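Local atomic coordinates of RimK-related lysine biosynthesis protein (Thermococcus kodakarensis, PDB entry 5K2M), a protein that binds ADP and magnesium in an ATP-grasp fold and, as a member of the LysX subfamily of RimK enzymes, probably acts as an ATP-dependent ligase in amino-acid biosynthesis. Residues 144-147 with 148-151; 213-216 with 217-221. All blocks are in the same frame, centred on the assembly; numbering follows the deposited sequence.

Interaction 1 of 2, residues 144-147 with 148-151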
ATOM      1  N   VAL A 144       0.940  31.458  44.254  1.00 39.61           N
ATOM      2  CA  VAL A 144       1.582  31.448  42.942  1.00 39.08           C
ATOM      3  C   VAL A 144       1.494  30.068  42.291  1.00 39.99           C
ATOM      4  O   VAL A 144       1.104  29.946  41.128  1.00 37.27           O
ATOM      5  CB  VAL A 144       3.053  31.908  43.027  1.00 40.49           C
ATOM      6  CG1 VAL A 144       3.794  31.673  41.707  1.00 41.83           C
ATOM      7  CG2 VAL A 144       3.105  33.381  43.395  1.00 41.95           C
ATOM      8  N   LEU A 145       1.845  29.027  43.037  1.00 40.18           N
ATOM      9  CA  LEU A 145       1.819  27.669  42.489  1.00 41.23           C
ATOM     10  C   LEU A 145       0.395  27.194  42.159  1.00 41.97           C
ATOM     11  O   LEU A 145       0.194  26.484  41.167  1.00 39.42           O
ATOM     12  CB  LEU A 145       2.493  26.688  43.441  1.00 41.32           C
ATOM     13  CG  LEU A 145       3.983  26.935  43.693  1.00 41.14           C
ATOM     14  CD1 LEU A 145       4.452  26.014  44.802  1.00 40.60           C
ATOM     15  CD2 LEU A 145       4.796  26.714  42.425  1.00 41.22           C
ATOM     16  N   GLU A 146      -0.584  27.590  42.972  1.00 44.29           N
ATOM     17  CA  GLU A 146      -2.004  27.309  42.669  1.00 47.99           C
ATOM     18  C   GLU A 146      -2.394  27.913  41.329  1.00 47.10           C
ATOM     19  O   GLU A 146      -3.049  27.274  40.512  1.00 47.40           O
ATOM     20  CB  GLU A 146      -2.954  27.868  43.751  1.00 53.10           C
ATOM     21  CG  GLU A 146      -3.479  26.850  44.753  1.00 58.82           C
ATOM     22  CD  GLU A 146      -4.378  25.787  44.125  1.00 61.45           C
ATOM     23  OE1 GLU A 146      -5.523  26.101  43.701  1.00 58.00           O
ATOM     24  OE2 GLU A 146      -3.921  24.624  44.063  1.00 66.45           O
ATOM     25  N   HIS A 147      -2.000  29.155  41.101  1.00 45.42           N
ATOM     26  CA  HIS A 147      -2.350  29.809  39.837  1.00 46.59           C
ATOM     27  C   HIS A 147      -1.611  29.221  38.642  1.00 45.73           C
ATOM     28  O   HIS A 147      -2.227  28.976  37.611  1.00 46.35           O
ATOM     29  CB  HIS A 147      -2.177  31.324  39.936  1.00 43.17           C
ATOM     30  CG  HIS A 147      -3.181  31.960  40.840  1.00 44.13           C
ATOM     31  ND1 HIS A 147      -4.222  32.735  40.374  1.00 44.60           N
ATOM     32  CD2 HIS A 147      -3.347  31.878  42.179  1.00 44.18           C
ATOM     33  CE1 HIS A 147      -4.963  33.126  41.394  1.00 43.99           C
ATOM     34  NE2 HIS A 147      -4.456  32.618  42.498  1.00 46.05           N
ATOM     35  N   ARG A 148      -0.314  28.961  38.779  1.00 47.84           N
ATOM     36  CA  ARG A 148       0.449  28.329  37.700  1.00 48.84           C
ATOM     37  C   ARG A 148      -0.150  26.978  37.301  1.00 50.98           C
ATOM     38  O   ARG A 148      -0.243  26.654  36.120  1.00 53.80           O
ATOM     39  CB  ARG A 148       1.900  28.132  38.114  1.00 50.41           C
ATOM     40  CG  ARG A 148       2.685  29.419  38.248  1.00 50.55           C
ATOM     41  CD  ARG A 148       2.958  30.070  36.911  1.00 50.63           C
ATOM     42  NE  ARG A 148       4.150  30.893  37.046  1.00 55.33           N
ATOM     43  CZ  ARG A 148       5.396  30.416  37.009  1.00 55.94           C
ATOM     44  NH1 ARG A 148       6.405  31.256  37.191  1.00 55.21           N
ATOM     45  NH2 ARG A 148       5.641  29.115  36.777  1.00 52.50           N
ATOM     46  N   LYS A 149      -0.543  26.206  38.304  1.00 53.94           N
ATOM     47  CA  LYS A 149      -1.183  24.906  38.131  1.00 58.42           C
ATOM     48  C   LYS A 149      -2.370  24.970  37.165  1.00 59.18           C
ATOM     49  O   LYS A 149      -2.464  24.153  36.249  1.00 58.66           O
ATOM     50  CB  LYS A 149      -1.640  24.403  39.506  1.00 64.14           C
ATOM     51  CG  LYS A 149      -2.494  23.141  39.547  1.00 70.60           C
ATOM     52  CD  LYS A 149      -3.236  23.060  40.882  1.00 74.37           C
ATOM     53  CE  LYS A 149      -3.542  21.631  41.307  1.00 78.10           C
ATOM     54  NZ  LYS A 149      -4.485  20.954  40.376  1.00 80.12           N
ATOM     55  N   TRP A 150      -3.259  25.943  37.362  1.00 56.05           N
ATOM     56  CA  TRP A 150      -4.476  26.040  36.554  1.00 56.11           C
ATOM     57  C   TRP A 150      -4.317  26.822  35.262  1.00 53.24           C
ATOM     58  O   TRP A 150      -5.276  26.972  34.521  1.00 50.85           O
ATOM     59  CB  TRP A 150      -5.638  26.617  37.377  1.00 60.57           C
ATOM     60  CG  TRP A 150      -6.161  25.651  38.386  1.00 68.13           C
ATOM     61  CD1 TRP A 150      -6.223  25.834  39.733  1.00 71.53           C
ATOM     62  CD2 TRP A 150      -6.668  24.328  38.135  1.00 74.66           C
ATOM     63  NE1 TRP A 150      -6.753  24.719  40.340  1.00 77.08           N
ATOM     64  CE2 TRP A 150      -7.033  23.778  39.384  1.00 78.14           C
ATOM     65  CE3 TRP A 150      -6.856  23.559  36.974  1.00 75.40           C
ATOM     66  CZ2 TRP A 150      -7.582  22.491  39.510  1.00 79.19           C
ATOM     67  CZ3 TRP A 150      -7.394  22.275  37.100  1.00 78.72           C
ATOM     68  CH2 TRP A 150      -7.750  21.757  38.363  1.00 79.59           C
ATOM     69  N   MET A 151      -3.122  27.311  34.961  1.00 51.92           N
ATOM     70  CA  MET A 151      -2.918  27.961  33.672  1.00 52.76           C
ATOM     71  C   MET A 151      -2.692  26.894  32.609  1.00 52.76           C
ATOM     72  O   MET A 151      -2.106  25.849  32.886  1.00 51.38           O
ATOM     73  CB  MET A 151      -1.783  28.975  33.742  1.00 52.95           C
ATOM     74  CG  MET A 151      -2.156  30.140  34.640  1.00 54.84           C
ATOM     75  SD  MET A 151      -0.822  31.281  34.987  1.00 54.36           S
ATOM     76  CE  MET A 151      -1.195  32.510  33.751  1.00 53.76           C
TER
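V144 O accepts the backbone N-H of R148 at 2.9 Å, a nearly straight i to i+4 helix bond (170° at the hydrogen). The side chain of R148 passes close to the same carbonyl, its CG 3.3 Å from V144 O. L145 O takes the N-H of K149 at 3.0 Å. The two bonds of W150 N, to E146 O and to H147 O, are both weak. The side chain of E146 runs alongside those of K149 and W150. It bends at chi2 (-65°), and E146 OE2 comes to 3.6 Å from CD of K149. E146 OE1 stands 3.8 Å from NE1 of W150, with the carboxylate turned 79° from the indole plane. This NE1 is buried and has no hydrogen-bond partner in the model. E146 OE1 is hydrogen-bonded to L131 N of the second subunit, and OE2 makes a weak, long ion pair with R198 of that subunit. With alanine at E146, the L131 amide is likely to lose its acceptor, and the flank of K149 and W150 its neighbour. NZ of K149 sits 3.5 Å above the W150 ring plane, toward the rim. H147 O lies 3.2 Å from CG of M151. Helix 138-150 belongs to the ATP-grasp domain, where L145 packs on helix 105-108, V144 on strand 119-122 and R148 on H159 of strand 159-163. H147 and R148 also meet R148 and H147 of the second subunit.

Interaction 2 of 2, residues 213-216 with 217-221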
ATOM      1  N   LEU A 213      31.985  41.841  32.109  1.00 46.77           N
ATOM      2  CA  LEU A 213      30.999  40.822  32.485  1.00 47.36           C
ATOM      3  C   LEU A 213      30.021  40.532  31.338  1.00 45.43           C
ATOM      4  O   LEU A 213      29.668  39.376  31.079  1.00 45.78           O
ATOM      5  CB  LEU A 213      30.220  41.266  33.727  1.00 46.55           C
ATOM      6  CG  LEU A 213      29.208  40.269  34.294  1.00 46.17           C
ATOM      7  CD1 LEU A 213      29.907  38.986  34.730  1.00 46.24           C
ATOM      8  CD2 LEU A 213      28.479  40.901  35.468  1.00 45.68           C
ATOM      9  N   SER A 214      29.588  41.584  30.658  1.00 44.88           N
ATOM     10  CA  SER A 214      28.681  41.450  29.518  1.00 42.55           C
ATOM     11  C   SER A 214      29.287  40.595  28.403  1.00 44.51           C
ATOM     12  O   SER A 214      28.613  39.707  27.864  1.00 42.28           O
ATOM     13  CB  SER A 214      28.304  42.819  28.969  1.00 42.05           C
ATOM     14  OG  SER A 214      27.547  43.541  29.921  1.00 41.07           O
ATOM     15  N   VAL A 215      30.555  40.852  28.070  1.00 45.62           N
ATOM     16  CA  VAL A 215      31.232  40.087  27.025  1.00 45.79           C
ATOM     17  C   VAL A 215      31.342  38.612  27.429  1.00 46.05           C
ATOM     18  O   VAL A 215      31.106  37.725  26.614  1.00 44.39           O
ATOM     19  CB  VAL A 215      32.635  40.665  26.683  1.00 47.57           C
ATOM     20  CG1 VAL A 215      33.407  39.737  25.750  1.00 47.89           C
ATOM     21  CG2 VAL A 215      32.514  42.037  26.030  1.00 48.80           C
ATOM     22  N   LYS A 216      31.690  38.360  28.687  1.00 48.80           N
ATOM     23  CA  LYS A 216      31.803  36.989  29.199  1.00 50.29           C
ATOM     24  C   LYS A 216      30.464  36.256  29.163  1.00 47.32           C
ATOM     25  O   LYS A 216      30.412  35.078  28.828  1.00 46.05           O
ATOM     26  CB  LYS A 216      32.364  36.973  30.625  1.00 52.89           C
ATOM     27  CG  LYS A 216      33.885  37.027  30.711  1.00 56.71           C
ATOM     28  CD  LYS A 216      34.321  37.296  32.146  1.00 61.09           C
ATOM     29  CE  LYS A 216      35.798  37.007  32.380  1.00 65.92           C
ATOM     30  NZ  LYS A 216      36.035  35.550  32.611  1.00 68.04           N
ATOM     31  N   ALA A 217      29.388  36.955  29.513  1.00 45.77           N
ATOM     32  CA  ALA A 217      28.049  36.384  29.419  1.00 43.43           C
ATOM     33  C   ALA A 217      27.735  36.006  27.974  1.00 43.89           C
ATOM     34  O   ALA A 217      27.195  34.933  27.709  1.00 43.10           O
ATOM     35  CB  ALA A 217      27.012  37.364  29.943  1.00 42.10           C
ATOM     36  N   TRP A 218      28.071  36.892  27.040  1.00 42.76           N
ATOM     37  CA  TRP A 218      27.880  36.609  25.620  1.00 42.74           C
ATOM     38  C   TRP A 218      28.692  35.392  25.162  1.00 43.78           C
ATOM     39  O   TRP A 218      28.216  34.606  24.340  1.00 40.50           O
ATOM     40  CB  TRP A 218      28.256  37.832  24.775  1.00 43.00           C
ATOM     41  CG  TRP A 218      28.095  37.615  23.296  1.00 43.39           C
ATOM     42  CD1 TRP A 218      27.045  37.998  22.536  1.00 43.35           C
ATOM     43  CD2 TRP A 218      29.015  36.965  22.409  1.00 44.87           C
ATOM     44  NE1 TRP A 218      27.245  37.635  21.232  1.00 43.40           N
ATOM     45  CE2 TRP A 218      28.440  36.980  21.129  1.00 44.39           C
ATOM     46  CE3 TRP A 218      30.267  36.363  22.576  1.00 46.30           C
ATOM     47  CZ2 TRP A 218      29.075  36.426  20.008  1.00 44.91           C
ATOM     48  CZ3 TRP A 218      30.898  35.811  21.462  1.00 47.30           C
ATOM     49  CH2 TRP A 218      30.298  35.853  20.196  1.00 45.29           C
ATOM     50  N   GLU A 219      29.920  35.261  25.682  1.00 44.61           N
ATOM     51  CA  GLU A 219      30.829  34.155  25.328  1.00 45.66           C
ATOM     52  C   GLU A 219      30.333  32.799  25.841  1.00 44.42           C
ATOM     53  O   GLU A 219      30.654  31.764  25.267  1.00 44.68           O
ATOM     54  CB  GLU A 219      32.272  34.448  25.803  1.00 47.33           C
ATOM     55  CG  GLU A 219      32.952  35.476  24.903  1.00 50.75           C
ATOM     56  CD  GLU A 219      34.279  36.028  25.405  1.00 54.67           C
ATOM     57  OE1 GLU A 219      34.673  35.804  26.571  1.00 58.29           O
ATOM     58  OE2 GLU A 219      34.928  36.727  24.602  1.00 58.86           O
ATOM     59  N   ALA A 220      29.531  32.808  26.897  1.00 42.98           N
ATOM     60  CA  ALA A 220      28.811  31.602  27.301  1.00 44.40           C
ATOM     61  C   ALA A 220      27.940  31.021  26.176  1.00 44.66           C
ATOM     62  O   ALA A 220      27.727  29.817  26.124  1.00 43.45           O
ATOM     63  CB  ALA A 220      27.951  31.880  28.524  1.00 44.18           C
ATOM     64  N   PHE A 221      27.434  31.888  25.295  1.00 43.59           N
ATOM     65  CA  PHE A 221      26.628  31.484  24.155  1.00 43.49           C
ATOM     66  C   PHE A 221      27.438  31.380  22.863  1.00 44.42           C
ATOM     67  O   PHE A 221      27.229  30.452  22.083  1.00 44.32           O
ATOM     68  CB  PHE A 221      25.424  32.434  24.017  1.00 42.46           C
ATOM     69  CG  PHE A 221      24.484  32.330  25.181  1.00 42.57           C
ATOM     70  CD1 PHE A 221      23.491  31.360  25.197  1.00 41.59           C
ATOM     71  CD2 PHE A 221      24.667  33.118  26.309  1.00 42.01           C
ATOM     72  CE1 PHE A 221      22.659  31.210  26.296  1.00 41.35           C
ATOM     73  CE2 PHE A 221      23.838  32.976  27.406  1.00 42.30           C
ATOM     74  CZ  PHE A 221      22.823  32.023  27.394  1.00 42.32           C
TER
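The last turns of helix 208-219 make this contact, through i to i+4 backbone bonds and the side chains of V215 and E219. L213 O accepts A217 N at 2.9 Å, and S214 O accepts W218 N at 3.0 Å. V215 O takes E219 N at 2.9 Å, and K216 O takes A220 N at 3.1 Å. The methyl of A217 lies against the carbonyls of L213 and S214. Beside the bond from E219 N to V215 O, the E219 side chain turns back toward V215. Its CG is anti to the carbonyl carbon (chi1 -75°), and E219 CG rests 3.4 Å from V215 O. Beyond CG the chain is extended, and E219 OE2 reaches 3.6 Å from CG1 of V215. The two side chains cross at a slant, a methyl against a carboxylate oxygen. This helix belongs to the ATP-grasp domain and lies against its five-stranded antiparallel sheet, with S214 on I230, W218 on L226 and L213 on L237 and V239. On its other contacts, A217, A220 and F221 pack on L90 of helix 83-90. The OG of S214 is hydrogen-bonded to V210 O, one turn back, and to OG of S174, while W218 NE1 bonds to G224 O. W218 has CG anti to its own N (chi1 180°), which carries the indole away from residues 213-216. CG of E219 lies in plane at the edge of that ring.

How the interactions relate
Interactions 1 and 2 lie toward the C-terminal ends of two helices of the ATP-grasp domain, 138-150 and 208-219. Their centres are 34 Å apart, on opposite sides of the chain's centre, and their nearest atoms are about 19 Å apart. Neither contact reaches the bound ADP. The side chain of R148 is about 10 Å from the bound ADP and about 5 Å from that of K122, an ADP-binding residue. The side chain of A217 is about 13 Å from both ADP and a magnesium ion. Interaction 1 also borders the second subunit, whereas no other chain of the assembly touches interaction 2.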